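Local coordinates for F-actin-capping protein subunit alpha (PDB 4AKR) that binds the fast-growing barbed ends of actin filaments independently of calcium and blocks subunit exchange there without severing the filaments, at residues Val142-Thr154 and Arg166-Gly178. Numbering follows the deposited sequence.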
ATOM      1  N   VAL A 142     -21.547 -27.396 -15.900  1.00 31.77           N
ATOM      2  CA  VAL A 142     -22.460 -26.267 -15.749  1.00 32.08           C
ATOM      3  C   VAL A 142     -23.421 -26.267 -16.931  1.00 32.59           C
ATOM      4  O   VAL A 142     -23.130 -26.867 -17.963  1.00 30.54           O
ATOM      5  CB  VAL A 142     -21.697 -24.927 -15.712  1.00 30.85           C
ATOM      6  CG1 VAL A 142     -20.780 -24.901 -14.516  1.00 28.70           C
ATOM      7  CG2 VAL A 142     -20.911 -24.732 -16.994  1.00 28.49           C
ATOM      8  N   SER A 143     -24.559 -25.592 -16.770  1.00 34.41           N
ATOM      9  CA  SER A 143     -25.592 -25.514 -17.806  1.00 36.05           C
ATOM     10  C   SER A 143     -25.060 -25.444 -19.231  1.00 36.55           C
ATOM     11  O   SER A 143     -25.467 -26.224 -20.095  1.00 37.63           O
ATOM     12  CB  SER A 143     -26.493 -24.305 -17.552  1.00 38.34           C
ATOM     13  OG  SER A 143     -27.084 -24.376 -16.267  1.00 42.93           O
ATOM     14  N   GLU A 144     -24.151 -24.507 -19.475  1.00 36.02           N
ATOM     15  CA  GLU A 144     -23.562 -24.319 -20.792  1.00 35.97           C
ATOM     16  C   GLU A 144     -22.498 -25.355 -21.164  1.00 34.48           C
ATOM     17  O   GLU A 144     -21.863 -25.249 -22.217  1.00 34.13           O
ATOM     18  CB  GLU A 144     -22.957 -22.916 -20.893  1.00 39.45           C
ATOM     19  CG  GLU A 144     -21.918 -22.609 -19.826  1.00 44.05           C
ATOM     20  CD  GLU A 144     -22.517 -22.275 -18.466  1.00 46.53           C
ATOM     21  OE1 GLU A 144     -23.295 -23.087 -17.917  1.00 47.18           O
ATOM     22  OE2 GLU A 144     -22.196 -21.189 -17.937  1.00 48.74           O
ATOM     23  N   GLY A 145     -22.301 -26.359 -20.315  1.00 32.64           N
ATOM     24  CA  GLY A 145     -21.304 -27.376 -20.613  1.00 29.56           C
ATOM     25  C   GLY A 145     -20.291 -27.601 -19.505  1.00 26.88           C
ATOM     26  O   GLY A 145     -20.645 -28.041 -18.410  1.00 26.64           O
ATOM     27  N   ILE A 146     -19.026 -27.294 -19.785  1.00 25.03           N
ATOM     28  CA  ILE A 146     -17.961 -27.478 -18.799  1.00 23.07           C
ATOM     29  C   ILE A 146     -17.229 -26.207 -18.380  1.00 21.72           C
ATOM     30  O   ILE A 146     -16.865 -25.375 -19.216  1.00 21.38           O
ATOM     31  CB  ILE A 146     -16.881 -28.455 -19.316  1.00 23.39           C
ATOM     32  CG1 ILE A 146     -17.488 -29.843 -19.509  1.00 24.35           C
ATOM     33  CG2 ILE A 146     -15.707 -28.504 -18.335  1.00 21.74           C
ATOM     34  CD1 ILE A 146     -16.596 -30.794 -20.274  1.00 24.51           C
ATOM     35  N   LYS A 147     -17.001 -26.072 -17.079  1.00 19.70           N
ATOM     36  CA  LYS A 147     -16.262 -24.932 -16.568  1.00 19.97           C
ATOM     37  C   LYS A 147     -14.934 -25.413 -15.978  1.00 20.18           C
ATOM     38  O   LYS A 147     -14.909 -26.213 -15.044  1.00 19.48           O
ATOM     39  CB  LYS A 147     -17.054 -24.186 -15.491  1.00 18.39           C
ATOM     40  CG  LYS A 147     -16.243 -23.052 -14.862  1.00 20.57           C
ATOM     41  CD  LYS A 147     -17.020 -22.242 -13.823  1.00 21.21           C
ATOM     42  CE  LYS A 147     -17.293 -23.043 -12.565  1.00 20.87           C
ATOM     43  NZ  LYS A 147     -17.865 -22.190 -11.486  1.00 19.94           N
ATOM     44  N   ILE A 148     -13.827 -24.939 -16.542  1.00 20.48           N
ATOM     45  CA  ILE A 148     -12.506 -25.303 -16.040  1.00 19.59           C
ATOM     46  C   ILE A 148     -11.905 -24.064 -15.411  1.00 19.54           C
ATOM     47  O   ILE A 148     -11.736 -23.056 -16.085  1.00 20.40           O
ATOM     48  CB  ILE A 148     -11.573 -25.785 -17.173  1.00 20.36           C
ATOM     49  CG1 ILE A 148     -12.176 -27.022 -17.846  1.00 18.22           C
ATOM     50  CG2 ILE A 148     -10.182 -26.091 -16.615  1.00 17.50           C
ATOM     51  CD1 ILE A 148     -12.476 -28.155 -16.885  1.00 18.37           C
ATOM     52  N   THR A 149     -11.602 -24.134 -14.118  1.00 19.55           N
ATOM     53  CA  THR A 149     -11.026 -23.003 -13.404  1.00 18.64           C
ATOM     54  C   THR A 149      -9.530 -23.177 -13.153  1.00 18.28           C
ATOM     55  O   THR A 149      -9.103 -24.143 -12.516  1.00 19.31           O
ATOM     56  CB  THR A 149     -11.734 -22.792 -12.053  1.00 20.82           C
ATOM     57  OG1 THR A 149     -13.149 -22.718 -12.263  1.00 23.81           O
ATOM     58  CG2 THR A 149     -11.263 -21.500 -11.403  1.00 20.60           C
ATOM     59  N   VAL A 150      -8.740 -22.230 -13.654  1.00 15.97           N
ATOM     60  CA  VAL A 150      -7.291 -22.251 -13.502  1.00 13.63           C
ATOM     61  C   VAL A 150      -6.817 -21.184 -12.514  1.00 16.20           C
ATOM     62  O   VAL A 150      -7.058 -19.988 -12.706  1.00 16.66           O
ATOM     63  CB  VAL A 150      -6.585 -21.995 -14.841  1.00 10.35           C
ATOM     64  CG1 VAL A 150      -5.096 -22.187 -14.683  1.00  7.14           C
ATOM     65  CG2 VAL A 150      -7.134 -22.916 -15.905  1.00 11.65           C
ATOM     66  N   CYS A 151      -6.134 -21.625 -11.464  1.00 15.29           N
ATOM     67  CA  CYS A 151      -5.614 -20.728 -10.447  1.00 15.94           C
ATOM     68  C   CYS A 151      -4.090 -20.786 -10.439  1.00 16.23           C
ATOM     69  O   CYS A 151      -3.505 -21.862 -10.503  1.00 16.28           O
ATOM     70  CB  CYS A 151      -6.119 -21.137  -9.062  1.00 16.12           C
ATOM     71  SG  CYS A 151      -7.913 -21.196  -8.853  1.00 20.03           S
ATOM     72  N   ILE A 152      -3.457 -19.624 -10.375  1.00 16.87           N
ATOM     73  CA  ILE A 152      -2.001 -19.542 -10.313  1.00 18.30           C
ATOM     74  C   ILE A 152      -1.679 -18.562  -9.194  1.00 19.22           C
ATOM     75  O   ILE A 152      -2.290 -17.494  -9.108  1.00 19.29           O
ATOM     76  CB  ILE A 152      -1.386 -19.020 -11.634  1.00 19.16           C
ATOM     77  CG1 ILE A 152      -1.815 -19.928 -12.796  1.00 20.16           C
ATOM     78  CG2 ILE A 152       0.137 -18.972 -11.508  1.00 15.88           C
ATOM     79  CD1 ILE A 152      -1.071 -19.700 -14.093  1.00 19.35           C
ATOM     80  N   SER A 153      -0.740 -18.922  -8.325  1.00 18.13           N
ATOM     81  CA  SER A 153      -0.391 -18.044  -7.217  1.00 16.88           C
ATOM     82  C   SER A 153       1.081 -18.153  -6.875  1.00 17.99           C
ATOM     83  O   SER A 153       1.594 -19.246  -6.646  1.00 16.29           O
ATOM     84  CB  SER A 153      -1.232 -18.387  -5.982  1.00 17.63           C
ATOM     85  OG  SER A 153      -1.157 -17.347  -5.018  1.00 18.50           O
ATOM     86  N   THR A 154       1.757 -17.009  -6.831  1.00 17.15           N
ATOM     87  CA  THR A 154       3.173 -16.990  -6.524  1.00 17.98           C
ATOM     88  C   THR A 154       3.521 -15.751  -5.718  1.00 19.02           C
ATOM     89  O   THR A 154       3.073 -14.649  -6.027  1.00 18.15           O
ATOM     90  CB  THR A 154       4.027 -17.008  -7.808  1.00 18.75           C
ATOM     91  OG1 THR A 154       5.411 -17.092  -7.453  1.00 19.52           O
ATOM     92  CG2 THR A 154       3.791 -15.740  -8.632  1.00 17.38           C
ATOM     93  N   ARG A 166       3.102 -10.656  -4.375  1.00 16.74           N
ATOM     94  CA  ARG A 166       2.316 -11.809  -4.772  1.00 15.05           C
ATOM     95  C   ARG A 166       1.668 -11.508  -6.105  1.00 14.27           C
ATOM     96  O   ARG A 166       1.380 -10.355  -6.420  1.00 14.12           O
ATOM     97  CB  ARG A 166       1.226 -12.131  -3.735  1.00 14.41           C
ATOM     98  CG  ARG A 166       0.394 -13.360  -4.110  1.00 15.08           C
ATOM     99  CD  ARG A 166      -0.734 -13.657  -3.120  1.00 16.27           C
ATOM    100  NE  ARG A 166      -0.283 -14.269  -1.867  1.00 14.29           N
ATOM    101  CZ  ARG A 166       0.272 -15.475  -1.766  1.00 13.77           C
ATOM    102  NH1 ARG A 166       0.465 -16.225  -2.845  1.00  9.92           N
ATOM    103  NH2 ARG A 166       0.608 -15.947  -0.571  1.00 14.35           N
ATOM    104  N   TRP A 167       1.479 -12.553  -6.897  1.00 13.83           N
ATOM    105  CA  TRP A 167       0.827 -12.448  -8.191  1.00 14.17           C
ATOM    106  C   TRP A 167      -0.231 -13.540  -8.169  1.00 14.42           C
ATOM    107  O   TRP A 167       0.078 -14.705  -7.916  1.00 14.62           O
ATOM    108  CB  TRP A 167       1.813 -12.689  -9.341  1.00 12.15           C
ATOM    109  CG  TRP A 167       1.165 -12.649 -10.714  1.00 14.53           C
ATOM    110  CD1 TRP A 167       0.206 -13.501 -11.203  1.00 12.09           C
ATOM    111  CD2 TRP A 167       1.438 -11.710 -11.768  1.00 12.15           C
ATOM    112  NE1 TRP A 167      -0.129 -13.146 -12.490  1.00 13.88           N
ATOM    113  CE2 TRP A 167       0.611 -12.052 -12.859  1.00 10.87           C
ATOM    114  CE3 TRP A 167       2.301 -10.612 -11.893  1.00 11.86           C
ATOM    115  CZ2 TRP A 167       0.620 -11.338 -14.058  1.00 11.58           C
ATOM    116  CZ3 TRP A 167       2.308  -9.903 -13.088  1.00 12.46           C
ATOM    117  CH2 TRP A 167       1.473 -10.270 -14.152  1.00  9.50           C
ATOM    118  N   ARG A 168      -1.477 -13.151  -8.409  1.00 13.92           N
ATOM    119  CA  ARG A 168      -2.584 -14.094  -8.423  1.00 13.98           C
ATOM    120  C   ARG A 168      -3.327 -14.001  -9.750  1.00 14.67           C
ATOM    121  O   ARG A 168      -3.693 -12.911 -10.186  1.00 15.86           O
ATOM    122  CB  ARG A 168      -3.568 -13.793  -7.289  1.00 11.38           C
ATOM    123  CG  ARG A 168      -3.126 -14.231  -5.918  1.00 10.01           C
ATOM    124  CD  ARG A 168      -4.083 -13.712  -4.860  1.00  7.12           C
ATOM    125  NE  ARG A 168      -3.907 -12.277  -4.656  1.00 10.37           N
ATOM    126  CZ  ARG A 168      -4.729 -11.512  -3.951  1.00 10.02           C
ATOM    127  NH1 ARG A 168      -5.801 -12.040  -3.378  1.00 12.46           N
ATOM    128  NH2 ARG A 168      -4.479 -10.221  -3.812  1.00 12.30           N
ATOM    129  N   SER A 169      -3.531 -15.148 -10.385  1.00 14.00           N
ATOM    130  CA  SER A 169      -4.265 -15.231 -11.643  1.00 16.10           C
ATOM    131  C   SER A 169      -5.336 -16.301 -11.493  1.00 16.27           C
ATOM    132  O   SER A 169      -5.055 -17.411 -11.039  1.00 15.87           O
ATOM    133  CB  SER A 169      -3.347 -15.621 -12.810  1.00 14.33           C
ATOM    134  OG  SER A 169      -2.495 -14.565 -13.196  1.00 16.41           O
ATOM    135  N   VAL A 170      -6.571 -15.956 -11.845  1.00 18.17           N
ATOM    136  CA  VAL A 170      -7.674 -16.910 -11.790  1.00 18.84           C
ATOM    137  C   VAL A 170      -8.421 -16.794 -13.108  1.00 19.88           C
ATOM    138  O   VAL A 170      -9.099 -15.787 -13.367  1.00 20.77           O
ATOM    139  CB  VAL A 170      -8.646 -16.621 -10.619  1.00 19.67           C
ATOM    140  CG1 VAL A 170      -9.857 -17.534 -10.715  1.00 18.56           C
ATOM    141  CG2 VAL A 170      -7.939 -16.843  -9.279  1.00 17.83           C
ATOM    142  N   TRP A 171      -8.255 -17.808 -13.956  1.00 19.68           N
ATOM    143  CA  TRP A 171      -8.909 -17.851 -15.263  1.00 17.28           C
ATOM    144  C   TRP A 171      -9.990 -18.906 -15.264  1.00 19.52           C
ATOM    145  O   TRP A 171      -9.737 -20.080 -14.975  1.00 19.33           O
ATOM    146  CB  TRP A 171      -7.912 -18.174 -16.379  1.00 15.47           C
ATOM    147  CG  TRP A 171      -7.008 -17.040 -16.742  1.00 14.99           C
ATOM    148  CD1 TRP A 171      -5.814 -16.722 -16.163  1.00 13.06           C
ATOM    149  CD2 TRP A 171      -7.262 -16.027 -17.722  1.00 13.48           C
ATOM    150  NE1 TRP A 171      -5.310 -15.571 -16.718  1.00 13.40           N
ATOM    151  CE2 TRP A 171      -6.180 -15.123 -17.677  1.00 12.26           C
ATOM    152  CE3 TRP A 171      -8.306 -15.792 -18.631  1.00 14.64           C
ATOM    153  CZ2 TRP A 171      -6.105 -14.001 -18.503  1.00 11.67           C
ATOM    154  CZ3 TRP A 171      -8.235 -14.677 -19.454  1.00 12.97           C
ATOM    155  CH2 TRP A 171      -7.138 -13.793 -19.384  1.00 14.95           C
ATOM    156  N   THR A 172     -11.198 -18.486 -15.605  1.00 19.58           N
ATOM    157  CA  THR A 172     -12.336 -19.387 -15.650  1.00 21.29           C
ATOM    158  C   THR A 172     -12.705 -19.615 -17.098  1.00 21.12           C
ATOM    159  O   THR A 172     -13.107 -18.682 -17.787  1.00 21.79           O
ATOM    160  CB  THR A 172     -13.510 -18.774 -14.907  1.00 21.88           C
ATOM    161  OG1 THR A 172     -13.107 -18.499 -13.559  1.00 21.02           O
ATOM    162  CG2 THR A 172     -14.698 -19.713 -14.921  1.00 21.75           C
ATOM    163  N   CYS A 173     -12.571 -20.858 -17.550  1.00 20.44           N
ATOM    164  CA  CYS A 173     -12.849 -21.210 -18.936  1.00 20.47           C
ATOM    165  C   CYS A 173     -14.104 -22.060 -19.100  1.00 22.04           C
ATOM    166  O   CYS A 173     -14.179 -23.183 -18.589  1.00 21.39           O
ATOM    167  CB  CYS A 173     -11.649 -21.953 -19.517  1.00 19.36           C
ATOM    168  SG  CYS A 173     -10.066 -21.225 -19.037  1.00 23.71           S
ATOM    169  N   THR A 174     -15.074 -21.525 -19.840  1.00 21.53           N
ATOM    170  CA  THR A 174     -16.341 -22.211 -20.068  1.00 23.19           C
ATOM    171  C   THR A 174     -16.528 -22.584 -21.537  1.00 22.58           C
ATOM    172  O   THR A 174     -16.188 -21.812 -22.439  1.00 22.00           O
ATOM    173  CB  THR A 174     -17.521 -21.337 -19.607  1.00 22.87           C
ATOM    174  OG1 THR A 174     -17.355 -20.999 -18.223  1.00 24.74           O
ATOM    175  CG2 THR A 174     -18.823 -22.091 -19.760  1.00 24.70           C
ATOM    176  N   PHE A 175     -17.076 -23.769 -21.780  1.00 23.54           N
ATOM    177  CA  PHE A 175     -17.267 -24.229 -23.152  1.00 25.39           C
ATOM    178  C   PHE A 175     -18.158 -25.454 -23.314  1.00 25.88           C
ATOM    179  O   PHE A 175     -18.344 -26.240 -22.388  1.00 25.19           O
ATOM    180  CB  PHE A 175     -15.903 -24.533 -23.770  1.00 26.70           C
ATOM    181  CG  PHE A 175     -15.113 -25.569 -23.010  1.00 27.42           C
ATOM    182  CD1 PHE A 175     -14.355 -25.206 -21.897  1.00 28.53           C
ATOM    183  CD2 PHE A 175     -15.134 -26.907 -23.399  1.00 28.71           C
ATOM    184  CE1 PHE A 175     -13.624 -26.165 -21.179  1.00 28.77           C
ATOM    185  CE2 PHE A 175     -14.404 -27.878 -22.688  1.00 29.46           C
ATOM    186  CZ  PHE A 175     -13.650 -27.503 -21.578  1.00 28.80           C
ATOM    187  N   LYS A 176     -18.719 -25.586 -24.511  1.00 29.15           N
ATOM    188  CA  LYS A 176     -19.554 -26.728 -24.867  1.00 30.03           C
ATOM    189  C   LYS A 176     -18.518 -27.708 -25.417  1.00 28.55           C
ATOM    190  O   LYS A 176     -17.757 -27.368 -26.322  1.00 29.44           O
ATOM    191  CB  LYS A 176     -20.548 -26.334 -25.965  1.00 31.91           C
ATOM    192  CG  LYS A 176     -21.491 -27.444 -26.421  1.00 34.73           C
ATOM    193  CD  LYS A 176     -22.465 -26.923 -27.483  1.00 37.33           C
ATOM    194  CE  LYS A 176     -23.554 -27.935 -27.828  1.00 36.63           C
ATOM    195  NZ  LYS A 176     -24.572 -27.338 -28.748  1.00 38.71           N
ATOM    196  N   PRO A 177     -18.451 -28.924 -24.861  1.00 27.58           N
ATOM    197  CA  PRO A 177     -17.460 -29.876 -25.365  1.00 27.89           C
ATOM    198  C   PRO A 177     -17.614 -30.333 -26.812  1.00 27.27           C
ATOM    199  O   PRO A 177     -18.681 -30.781 -27.215  1.00 27.90           O
ATOM    200  CB  PRO A 177     -17.552 -31.035 -24.367  1.00 27.96           C
ATOM    201  CG  PRO A 177     -18.944 -30.926 -23.824  1.00 26.63           C
ATOM    202  CD  PRO A 177     -19.129 -29.449 -23.663  1.00 26.05           C
ATOM    203  N   GLY A 178     -16.533 -30.198 -27.582  1.00 27.61           N
ATOM    204  CA  GLY A 178     -16.522 -30.635 -28.970  1.00 27.21           C
ATOM    205  C   GLY A 178     -16.727 -29.614 -30.074  1.00 27.89           C
ATOM    206  O   GLY A 178     -16.347 -29.853 -31.225  1.00 27.27           O
TER
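Phe175 leans back across the strand pair toward Ile146 and Ile148. Its CB leaves on the helix-covered face of the sheet, and chi1 of 58° sets CG between its own backbone N and carbonyl carbon, turning the ring toward the partner strand. Phe175 CD1 then passes Ile146 O at 3.7 Å, Phe175 CE1 meets Ile148 CG1 at 3.7 Å near the ring plane, and Phe175 CZ reaches Ile146 CG2 at 4.0 Å, while Ile146 CB sits over one ring face, offset toward the rim. Tyr114 of helix 112-129 adds an edge-to-face ring contact; a flat, apolar side chain suits this position, packed against the two isoleucines and Tyr114.

Ten backbone hydrogen bonds join the strands in five reciprocal pairs, from Ile146 with Phe175 to Thr154 with Trp167; Ile148 N to Cys173 O, 2.7 Å, is among the shortest. Beta-branched Val150 and Ile152 suit the extended backbone and face inward with Trp171 and Ser169. Ser169 OG accepts a hydrogen bond from Trp167 NE1 at 2.8 Å, lying in the indole plane, and Glu232 of helix 217-248 binds both Ser169 OG and Trp171 NE1, satisfying polar groups on this buried face.

On the other face Lys147 lays its CD against Thr172 CG2 at 3.6 Å, its aliphatic CG and CD packing on the threonine methyl while the ammonium end leads away. Farther along, Arg166 bends at chi3 so that NH1 approaches Ser153 OG to 2.9 Å; Gln55 takes its NE and Met56 O holds the serine hydroxyl.

Segments 145-154 and 166-175 run at 165°; consecutive strands 145-158 and 163-175, joined by a short connection, form an antiparallel beta hairpin within the capping-protein alpha subunit's five-stranded meander, backed by its long helix.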